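Local structure of MHC class I antigen (5H5Z) at residues Thr199-Ser204 / Val256-Lys261. The protein probably presents peptides at the cell surface for recognition by T cells, as the heavy chain of a fish MHC class I molecule paired with beta-2-microglobulin. Residues are numbered along the deposited sequence; the frame is centred on the assembly and turned at random.
Sequences TGFYPS and VEHQDK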
loop_
_atom_site.group_PDB
_atom_site.type_symbol
_atom_site.label_atom_id
_atom_site.label_comp_id
_atom_site.label_asym_id
_atom_site.label_seq_id
_atom_site.Cartn_x
_atom_site.Cartn_y
_atom_site.Cartn_z
ATOM N N THR A 199 -14.438 -10.132 0.754
ATOM C CA THR A 199 -14.078 -8.876 0.088
ATOM C C THR A 199 -14.919 -7.683 0.545
ATOM O O THR A 199 -16.041 -7.849 1.033
ATOM C CB THR A 199 -14.151 -8.995 -1.454
ATOM O OG1 THR A 199 -13.450 -7.896 -2.056
ATOM C CG2 THR A 199 -15.602 -9.013 -1.959
ATOM N N GLY A 200 -14.366 -6.485 0.375
ATOM C CA GLY A 200 -15.113 -5.249 0.577
ATOM C C GLY A 200 -15.164 -4.766 2.008
ATOM O O GLY A 200 -15.973 -3.909 2.347
ATOM N N PHE A 201 -14.293 -5.309 2.849
ATOM C CA PHE A 201 -14.332 -5.002 4.269
ATOM C C PHE A 201 -13.332 -3.916 4.685
ATOM O O PHE A 201 -12.295 -3.710 4.044
ATOM C CB PHE A 201 -14.169 -6.276 5.117
ATOM C CG PHE A 201 -12.917 -7.055 4.821
ATOM C CD1 PHE A 201 -11.722 -6.750 5.464
ATOM C CD2 PHE A 201 -12.935 -8.108 3.901
ATOM C CE1 PHE A 201 -10.569 -7.476 5.196
ATOM C CE2 PHE A 201 -11.783 -8.830 3.627
ATOM C CZ PHE A 201 -10.597 -8.512 4.273
ATOM N N TYR A 202 -13.684 -3.222 5.762
ATOM C CA TYR A 202 -12.823 -2.240 6.410
ATOM C C TYR A 202 -13.248 -2.166 7.874
ATOM O O TYR A 202 -14.448 -2.179 8.151
ATOM C CB TYR A 202 -12.971 -0.871 5.745
ATOM C CG TYR A 202 -11.921 0.122 6.173
ATOM C CD1 TYR A 202 -12.108 0.927 7.306
ATOM C CD2 TYR A 202 -10.737 0.267 5.447
ATOM C CE1 TYR A 202 -11.141 1.832 7.703
ATOM C CE2 TYR A 202 -9.763 1.183 5.835
ATOM C CZ TYR A 202 -9.974 1.957 6.962
ATOM O OH TYR A 202 -9.015 2.861 7.351
ATOM N N PRO A 203 -12.282 -2.104 8.821
ATOM C CA PRO A 203 -10.811 -2.113 8.690
ATOM C C PRO A 203 -10.255 -3.440 8.169
ATOM O O PRO A 203 -11.008 -4.392 7.960
ATOM C CB PRO A 203 -10.316 -1.852 10.122
ATOM C CG PRO A 203 -11.500 -1.370 10.881
ATOM C CD PRO A 203 -12.689 -2.002 10.233
ATOM N N SER A 204 -8.942 -3.503 7.979
ATOM C CA SER A 204 -8.333 -4.605 7.224
ATOM C C SER A 204 -8.232 -5.952 7.947
ATOM O O SER A 204 -8.104 -6.989 7.293
ATOM C CB SER A 204 -6.962 -4.188 6.687
ATOM O OG SER A 204 -6.018 -4.143 7.736
ATOM N N VAL A 256 -15.961 -16.613 8.529
ATOM C CA VAL A 256 -15.270 -15.329 8.395
ATOM C C VAL A 256 -15.664 -14.411 9.547
ATOM O O VAL A 256 -16.848 -14.097 9.727
ATOM C CB VAL A 256 -15.560 -14.642 7.039
ATOM C CG1 VAL A 256 -14.818 -13.320 6.942
ATOM C CG2 VAL A 256 -15.157 -15.543 5.885
ATOM N N GLU A 257 -14.669 -13.996 10.328
ATOM C CA GLU A 257 -14.892 -13.096 11.459
ATOM C C GLU A 257 -14.294 -11.709 11.217
ATOM O O GLU A 257 -13.126 -11.576 10.857
ATOM C CB GLU A 257 -14.347 -13.695 12.763
ATOM C CG GLU A 257 -14.722 -12.883 14.001
ATOM C CD GLU A 257 -14.295 -13.534 15.305
ATOM O OE1 GLU A 257 -13.966 -12.792 16.251
ATOM O OE2 GLU A 257 -14.284 -14.779 15.391
ATOM N N HIS A 258 -15.110 -10.681 11.434
ATOM C CA HIS A 258 -14.700 -9.291 11.254
ATOM C C HIS A 258 -15.495 -8.451 12.237
ATOM O O HIS A 258 -16.716 -8.586 12.316
ATOM C CB HIS A 258 -14.985 -8.852 9.816
ATOM C CG HIS A 258 -14.664 -7.416 9.529
ATOM N ND1 HIS A 258 -13.386 -6.975 9.251
ATOM C CD2 HIS A 258 -15.463 -6.328 9.434
ATOM C CE1 HIS A 258 -13.412 -5.675 9.021
ATOM N NE2 HIS A 258 -14.660 -5.259 9.124
ATOM N N GLN A 259 -14.796 -7.604 12.994
ATOM C CA GLN A 259 -15.429 -6.745 14.003
ATOM C C GLN A 259 -16.376 -7.520 14.938
ATOM O O GLN A 259 -17.535 -7.137 15.117
ATOM C CB GLN A 259 -16.154 -5.564 13.334
ATOM C CG GLN A 259 -15.248 -4.636 12.540
ATOM C CD GLN A 259 -14.223 -3.931 13.409
ATOM O OE1 GLN A 259 -14.568 -3.306 14.413
ATOM N NE2 GLN A 259 -12.953 -4.029 13.025
ATOM N N ASP A 260 -15.871 -8.616 15.508
ATOM C CA ASP A 260 -16.595 -9.444 16.500
ATOM C C ASP A 260 -17.888 -10.093 15.991
ATOM O O ASP A 260 -18.737 -10.517 16.787
ATOM C CB ASP A 260 -16.871 -8.647 17.782
ATOM C CG ASP A 260 -15.660 -7.875 18.259
ATOM O OD1 ASP A 260 -14.586 -8.492 18.447
ATOM O OD2 ASP A 260 -15.788 -6.643 18.439
ATOM N N LYS A 261 -18.026 -10.166 14.670
ATOM C CA LYS A 261 -19.203 -10.745 14.028
ATOM C C LYS A 261 -18.748 -11.798 13.028
ATOM O O LYS A 261 -17.693 -11.646 12.407
ATOM C CB LYS A 261 -20.032 -9.653 13.342
ATOM C CG LYS A 261 -20.582 -8.604 14.304
ATOM C CD LYS A 261 -21.295 -7.463 13.586
ATOM C CE LYS A 261 -22.716 -7.836 13.184
ATOM N NZ LYS A 261 -23.624 -8.011 14.357
#
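Strand 194-201 ends in a G1 bulge, where Gly200 and Phe201 both face Phe234; with its positive phi, Gly200 adopts a backbone shape that a residue lacking a side chain takes easily. Beyond this corner Phe201 points its side chain toward His258. The backbone sets its CB over one face of the imidazole, near the rim and 4.2 Å from the ring centroid, a CH-pi contact. Its CG takes the crowded position between the backbone N and the carbonyl carbon (chi1 56°), which turns the phenyl ring so that the two rings meet obliquely, planes at 56°. A large hydrocarbon ring suits this buried spot.

The side chain of Tyr202 starts away from 256-261, and its ring makes a cation-pi contact with Arg177. Its backbone serves the contact instead: Tyr202 O accepts a weak, bent hydrogen bond from His258 NE2 (3.2 Å, 146°). The peptide bond that follows is cis, a form proline tolerates well. Pro203 O approaches the imidazole edge, 2.9 Å from His258 CE1, and Pro203 CD packs 3.5 Å from the amide NE2 of Gln259, whose chain bends at chi2 and whose CG sits over the opposite imidazole face, near the rim.

Histidine fits because its flat ring slips between Phe201 CB and Gln259 CG, while ND1 makes the main polar contact, with Gly205 O. Carbonyl oxygens at both nitrogens would tend to favour the protonated ring. With CG anti to the backbone N, the ring reaches across from the start of the type I' turn His258-Lys261, joining the two sheets at one end of an immunoglobulin C1-set beta sandwich.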